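Manganese-dependent ADP-ribose/CDP-alcohol diphosphatase (Danio rerio, PDB 2NXF) probably hydrolyses ADP-ribose and CDP-alcohols such as CDP-choline and CDP-glycerol, with a two-metal centre of the calcineurin-like phosphoesterase type. Local coordinates at residues L229-C234 with A278-L283; N141-L146 with T214-K219. One frame throughout, in Å; residues are numbered along the deposited sequence.

Contact 1: L229-C234 with A278-L283; sequences LPVHPC and AQHITL
His-280 rises from strand 279-282 beneath Val-231 and His-232 and gives the larger part of the strand's side of the contact with the 229-234 loop. Its CB points toward the loop, and the first torsion (-68°) sets CG anti to the carbonyl carbon, bringing the ring under His-232. CG meets the His-232 CB at 3.7 Å, a methylene over one face, 15° off the ring normal, in a CH-pi contact. At ND1 the ring turns polar: a water hydrogen-bonded to His-280 ND1 at 2.9 Å takes the N-H of Val-231, so solvent bridges strand and loop. CE1 meets Val-231 CG2 at 3.8 Å, the methyl lying at the ring edge. Over the same face, toward its CD2–NE2 side, His-232 CD2 lies 3.9 Å from both His-280 CD2 and His-280 NE2. The edge of the His-232 ring is directed at the His-280 face, a T-shaped stack with planes at 63°. The His-232 ring is gripped at both nitrogens: ND1 accepts a nearly straight bond from Cys-234 N, and NE2 bonds Asp-274. Replacing His-280 by an alanine would probably open a gap beneath His-232 and leave the bridging water without its strand partner. Pro-230 CB rests 3.7 Å from Thr-282 OG1, hydrogen-bonded to Ala-235 O. The loop, which follows strand 222-227 directly after the zinc ligand His-228 in this calcineurin-like phosphoesterase fold, runs alongside strand 279-282 in the opposite sense; Val-231 also touches strand 258-263, helix 245-253 packs Leu-249 against Val-231 and Leu-252 against His-280, and the Cys-234–Cys-272 disulfide ties the loop to strand 270-273.

Contact 2: N141-L146 with T214-K219; sequences NFRFVL and TLSDHK
The guanidinium of Arg-143 is the flat group that meets helix 203-219, and both of its helical neighbours, Ser-216 OG and Lys-219 NZ, approach it obliquely. Lys-219 NZ comes nearest, 3.2 Å from Arg-143 NH2, with CZ and NE a little farther away. Ser-216 OG lies beside the other end of the group, 3.9 Å from NE and 3.8 Å from CD of the same arginine, so the hydroxyl faces the last methylene as much as the first nitrogen.

The shape of the arginine explains this placement. CG is anti to the backbone N (chi1 -171°), which carries the chain out from the strand toward the helix; a bend at chi3 (-57°) then turns the guanidinium back along the strand, in the direction of Asn-141. Lys-219 also bends at its third torsion, and the two long side chains cross at a slant. A water lies between Asn-141 ND2 and Lys-219 O, but its 2.5 Å distance from that ND2 is short enough to make the bridge doubtful in detail.

No hydrogen bond joins the two segments directly: NH2 and NZ are both donors. A shared carboxylate probably makes the closeness possible. Glu-221 OE1 accepts from Ser-216 OG and forms a salt bridge with Arg-143 NE, while its OE2 makes a long, weak ion pair with Lys-219 NZ; Glu-135 holds Arg-143 NH1 from strand 134-139. Two cations and a hydroxyl thus share one acidic residue, and its negative charge probably offsets much of the cost of bringing arginine and lysine so close at this partly exposed seam between strand and helix.

How the contacts relate
Both contacts use the same seven-stranded mixed sheet, on strands separated by 222-227 and 258-263; their centres lie 19 Å apart and their nearest atoms about 10 Å. Strand 222-227 connects them: helix 203-219 of contact 2 leads into it, completing a beta-alpha-beta crossover from strand 142-146, and the loop of contact 1 follows at its other end. Only contact 1 comes near the metals. The side chain of Pro-230 is about 4 Å from that of the zinc ligand His-265 and about 8 Å from a bound zinc ion. Contact 2, whose charged side chains are linked through Glu-221, lies farther from the chain centre, 19 Å against 11 Å, and away from the metal site.

Contact 1: L229-C234 with A278-L283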
loop_
_atom_site.group_PDB
_atom_site.type_symbol
_atom_site.label_atom_id
_atom_site.label_comp_id
_atom_site.label_asym_id
_atom_site.label_seq_id
_atom_site.Cartn_x
_atom_site.Cartn_y
_atom_site.Cartn_z
ATOM N N LEU A 229 3.581 -2.013 -1.480
ATOM C CA LEU A 229 4.601 -3.011 -1.163
ATOM C C LEU A 229 5.508 -2.607 -0.012
ATOM O O LEU A 229 5.998 -1.463 0.044
ATOM C CB LEU A 229 5.512 -3.266 -2.387
ATOM C CG LEU A 229 4.823 -3.846 -3.631
ATOM C CD1 LEU A 229 5.855 -4.027 -4.773
ATOM C CD2 LEU A 229 4.122 -5.134 -3.316
ATOM N N PRO A 230 5.773 -3.557 0.897
ATOM C CA PRO A 230 6.773 -3.339 1.955
ATOM C C PRO A 230 8.194 -3.335 1.381
ATOM O O PRO A 230 8.438 -3.876 0.286
ATOM C CB PRO A 230 6.578 -4.549 2.881
ATOM C CG PRO A 230 6.017 -5.621 2.004
ATOM C CD PRO A 230 5.123 -4.876 1.018
ATOM N N VAL A 231 9.114 -2.723 2.126
ATOM C CA VAL A 231 10.516 -2.664 1.690
ATOM C C VAL A 231 11.512 -3.202 2.719
ATOM O O VAL A 231 12.673 -3.433 2.387
ATOM C CB VAL A 231 10.938 -1.238 1.242
ATOM C CG1 VAL A 231 10.089 -0.746 0.034
ATOM C CG2 VAL A 231 10.864 -0.242 2.439
ATOM N N HIS A 232 11.082 -3.429 3.962
ATOM C CA HIS A 232 12.039 -3.932 4.966
ATOM C C HIS A 232 11.821 -5.429 5.195
ATOM O O HIS A 232 10.725 -5.842 5.555
ATOM C CB HIS A 232 11.923 -3.164 6.287
ATOM C CG HIS A 232 13.154 -3.264 7.133
ATOM N ND1 HIS A 232 13.703 -4.474 7.507
ATOM C CD2 HIS A 232 13.951 -2.306 7.662
ATOM C CE1 HIS A 232 14.790 -4.253 8.230
ATOM N NE2 HIS A 232 14.962 -2.946 8.339
ATOM N N PRO A 233 12.870 -6.250 4.973
ATOM C CA PRO A 233 12.729 -7.690 5.169
ATOM C C PRO A 233 12.233 -8.139 6.556
ATOM O O PRO A 233 11.713 -9.253 6.677
ATOM C CB PRO A 233 14.154 -8.226 4.917
ATOM C CG PRO A 233 14.785 -7.218 4.062
ATOM C CD PRO A 233 14.221 -5.892 4.489
ATOM N N CYS A 234 12.413 -7.304 7.590
ATOM C CA CYS A 234 11.909 -7.633 8.943
ATOM C C CYS A 234 10.403 -7.454 9.074
ATOM O O CYS A 234 9.799 -7.935 10.038
ATOM C CB CYS A 234 12.603 -6.824 10.057
ATOM S SG CYS A 234 12.711 -5.019 9.839
ATOM N N ALA A 278 13.354 4.278 12.226
ATOM C CA ALA A 278 12.125 4.329 11.436
ATOM C C ALA A 278 11.319 3.058 11.655
ATOM O O ALA A 278 11.868 1.968 11.696
ATOM C CB ALA A 278 12.433 4.502 9.976
ATOM N N GLN A 279 10.014 3.217 11.807
ATOM C CA GLN A 279 9.126 2.087 12.013
ATOM C C GLN A 279 8.566 1.620 10.676
ATOM O O GLN A 279 8.069 2.434 9.902
ATOM C CB GLN A 279 7.989 2.531 12.931
ATOM C CG GLN A 279 6.899 1.533 13.118
ATOM C CD GLN A 279 7.263 0.503 14.152
ATOM O OE1 GLN A 279 7.592 0.851 15.296
ATOM N NE2 GLN A 279 7.198 -0.780 13.771
ATOM N N HIS A 280 8.637 0.315 10.414
ATOM C CA HIS A 280 7.953 -0.273 9.257
ATOM C C HIS A 280 6.737 -1.023 9.734
ATOM O O HIS A 280 6.818 -1.794 10.700
ATOM C CB HIS A 280 8.908 -1.179 8.479
ATOM C CG HIS A 280 10.004 -0.404 7.815
ATOM N ND1 HIS A 280 9.984 -0.106 6.474
ATOM C CD2 HIS A 280 11.090 0.227 8.330
ATOM C CE1 HIS A 280 11.032 0.646 6.178
ATOM N NE2 HIS A 280 11.726 0.854 7.286
ATOM N N ILE A 281 5.606 -0.756 9.083
ATOM C CA ILE A 281 4.351 -1.405 9.439
ATOM C C ILE A 281 3.746 -2.001 8.175
ATOM O O ILE A 281 3.540 -1.298 7.180
ATOM C CB ILE A 281 3.334 -0.404 10.042
ATOM C CG1 ILE A 281 3.945 0.342 11.238
ATOM C CG2 ILE A 281 2.022 -1.116 10.444
ATOM C CD1 ILE A 281 3.166 1.607 11.617
ATOM N N THR A 282 3.480 -3.303 8.205
ATOM C CA THR A 282 2.764 -3.952 7.115
ATOM C C THR A 282 1.413 -4.390 7.661
ATOM O O THR A 282 1.345 -5.241 8.529
ATOM C CB THR A 282 3.551 -5.161 6.555
ATOM O OG1 THR A 282 4.864 -4.730 6.179
ATOM C CG2 THR A 282 2.829 -5.781 5.311
ATOM N N LEU A 283 0.352 -3.759 7.170
ATOM C CA LEU A 283 -0.979 -4.008 7.693
ATOM C C LEU A 283 -1.528 -5.351 7.259
ATOM O O LEU A 283 -1.441 -5.721 6.078
ATOM C CB LEU A 283 -1.938 -2.912 7.219
ATOM C CG LEU A 283 -1.714 -1.522 7.802
ATOM C CD1 LEU A 283 -2.586 -0.531 7.038
ATOM C CD2 LEU A 283 -2.049 -1.517 9.312
HETATM O O HOH W 1 8.629 -2.028 4.852
#

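Contact 2: N141-L146 with T214-K219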
loop_
_atom_site.group_PDB
_atom_site.type_symbol
_atom_site.label_atom_id
_atom_site.label_comp_id
_atom_site.label_asym_id
_atom_site.label_seq_id
_atom_site.Cartn_x
_atom_site.Cartn_y
_atom_site.Cartn_z
ATOM N N ASN A 141 3.687 20.314 10.697
ATOM C CA ASN A 141 4.861 19.493 11.051
ATOM C C ASN A 141 4.769 18.021 10.632
ATOM O O ASN A 141 5.614 17.212 11.041
ATOM C CB ASN A 141 5.194 19.581 12.559
ATOM C CG ASN A 141 5.320 21.014 13.055
ATOM O OD1 ASN A 141 4.614 21.435 13.981
ATOM N ND2 ASN A 141 6.223 21.770 12.450
ATOM N N PHE A 142 3.741 17.679 9.858
ATOM C CA PHE A 142 3.576 16.310 9.328
ATOM C C PHE A 142 3.428 16.301 7.834
ATOM O O PHE A 142 2.881 17.252 7.243
ATOM C CB PHE A 142 2.374 15.604 9.970
ATOM C CG PHE A 142 2.565 15.343 11.427
ATOM C CD1 PHE A 142 3.271 14.224 11.844
ATOM C CD2 PHE A 142 2.081 16.238 12.386
ATOM C CE1 PHE A 142 3.495 13.992 13.200
ATOM C CE2 PHE A 142 2.286 16.004 13.753
ATOM C CZ PHE A 142 2.994 14.883 14.151
ATOM N N ARG A 143 3.930 15.235 7.217
ATOM C CA ARG A 143 3.850 15.120 5.765
ATOM C C ARG A 143 3.522 13.680 5.418
ATOM O O ARG A 143 4.068 12.774 6.040
ATOM C CB ARG A 143 5.150 15.566 5.098
ATOM C CG ARG A 143 4.971 15.665 3.555
ATOM C CD ARG A 143 5.963 16.583 2.931
ATOM N NE ARG A 143 5.872 17.911 3.519
ATOM C CZ ARG A 143 5.105 18.895 3.050
ATOM N NH1 ARG A 143 4.362 18.721 1.955
ATOM N NH2 ARG A 143 5.094 20.052 3.671
ATOM N N PHE A 144 2.593 13.488 4.476
ATOM C CA PHE A 144 2.252 12.157 3.943
ATOM C C PHE A 144 2.821 12.037 2.549
ATOM O O PHE A 144 2.733 12.982 1.750
ATOM C CB PHE A 144 0.725 11.985 3.816
ATOM C CG PHE A 144 0.012 11.649 5.109
ATOM C CD1 PHE A 144 0.599 11.867 6.344
ATOM C CD2 PHE A 144 -1.288 11.138 5.070
ATOM C CE1 PHE A 144 -0.110 11.545 7.541
ATOM C CE2 PHE A 144 -1.981 10.821 6.247
ATOM C CZ PHE A 144 -1.393 11.017 7.466
ATOM N N VAL A 145 3.359 10.860 2.234
ATOM C CA VAL A 145 3.888 10.589 0.902
ATOM C C VAL A 145 3.276 9.262 0.471
ATOM O O VAL A 145 3.374 8.268 1.205
ATOM C CB VAL A 145 5.436 10.460 0.911
ATOM C CG1 VAL A 145 5.967 10.143 -0.500
ATOM C CG2 VAL A 145 6.103 11.749 1.458
ATOM N N LEU A 146 2.629 9.236 -0.692
ATOM C CA LEU A 146 2.089 7.995 -1.239
ATOM C C LEU A 146 2.954 7.634 -2.427
ATOM O O LEU A 146 3.155 8.482 -3.317
ATOM C CB LEU A 146 0.639 8.172 -1.729
ATOM C CG LEU A 146 -0.476 7.853 -0.721
ATOM C CD1 LEU A 146 -0.530 8.963 0.315
ATOM C CD2 LEU A 146 -1.836 7.691 -1.443
ATOM N N THR A 214 14.583 15.367 2.206
ATOM C CA THR A 214 15.579 16.393 2.501
ATOM C C THR A 214 14.880 17.670 2.990
ATOM O O THR A 214 15.262 18.257 4.001
ATOM C CB THR A 214 16.447 16.685 1.264
ATOM O OG1 THR A 214 17.245 15.529 0.950
ATOM C CG2 THR A 214 17.355 17.906 1.488
ATOM N N LEU A 215 13.826 18.066 2.288
ATOM C CA LEU A 215 13.108 19.266 2.668
ATOM C C LEU A 215 12.412 19.057 4.015
ATOM O O LEU A 215 12.484 19.931 4.879
ATOM C CB LEU A 215 12.146 19.697 1.569
ATOM C CG LEU A 215 12.810 20.136 0.236
ATOM C CD1 LEU A 215 11.752 20.919 -0.504
ATOM C CD2 LEU A 215 14.056 20.997 0.402
ATOM N N SER A 216 11.805 17.885 4.208
ATOM C CA SER A 216 11.202 17.545 5.507
ATOM C C SER A 216 12.198 17.567 6.661
ATOM O O SER A 216 11.878 18.074 7.742
ATOM C CB SER A 216 10.498 16.206 5.414
ATOM O OG SER A 216 9.305 16.368 4.660
ATOM N N ASP A 217 13.421 17.085 6.427
ATOM C CA ASP A 217 14.484 17.165 7.453
ATOM C C ASP A 217 14.661 18.613 7.911
ATOM O O ASP A 217 14.662 18.918 9.104
ATOM C CB ASP A 217 15.847 16.678 6.912
ATOM C CG ASP A 217 15.881 15.176 6.609
ATOM O OD1 ASP A 217 14.998 14.409 7.055
ATOM O OD2 ASP A 217 16.826 14.760 5.901
ATOM N N HIS A 218 14.832 19.509 6.942
ATOM C CA HIS A 218 15.114 20.896 7.272
ATOM C C HIS A 218 13.927 21.653 7.848
ATOM O O HIS A 218 14.111 22.631 8.580
ATOM C CB HIS A 218 15.703 21.589 6.059
ATOM C CG HIS A 218 17.066 21.081 5.722
ATOM N ND1 HIS A 218 18.152 21.309 6.536
ATOM C CD2 HIS A 218 17.512 20.318 4.698
ATOM C CE1 HIS A 218 19.221 20.744 6.004
ATOM N NE2 HIS A 218 18.859 20.131 4.891
ATOM N N LYS A 219 12.726 21.187 7.538
ATOM C CA LYS A 219 11.513 21.760 8.120
ATOM C C LYS A 219 11.118 21.111 9.450
ATOM O O LYS A 219 10.153 21.547 10.089
ATOM C CB LYS A 219 10.359 21.712 7.123
ATOM C CG LYS A 219 10.617 22.518 5.854
ATOM C CD LYS A 219 9.469 22.343 4.853
ATOM C CE LYS A 219 9.465 20.994 4.201
ATOM N NZ LYS A 219 8.239 20.800 3.379
HETATM O O HOH W 2 7.544 21.563 10.337
#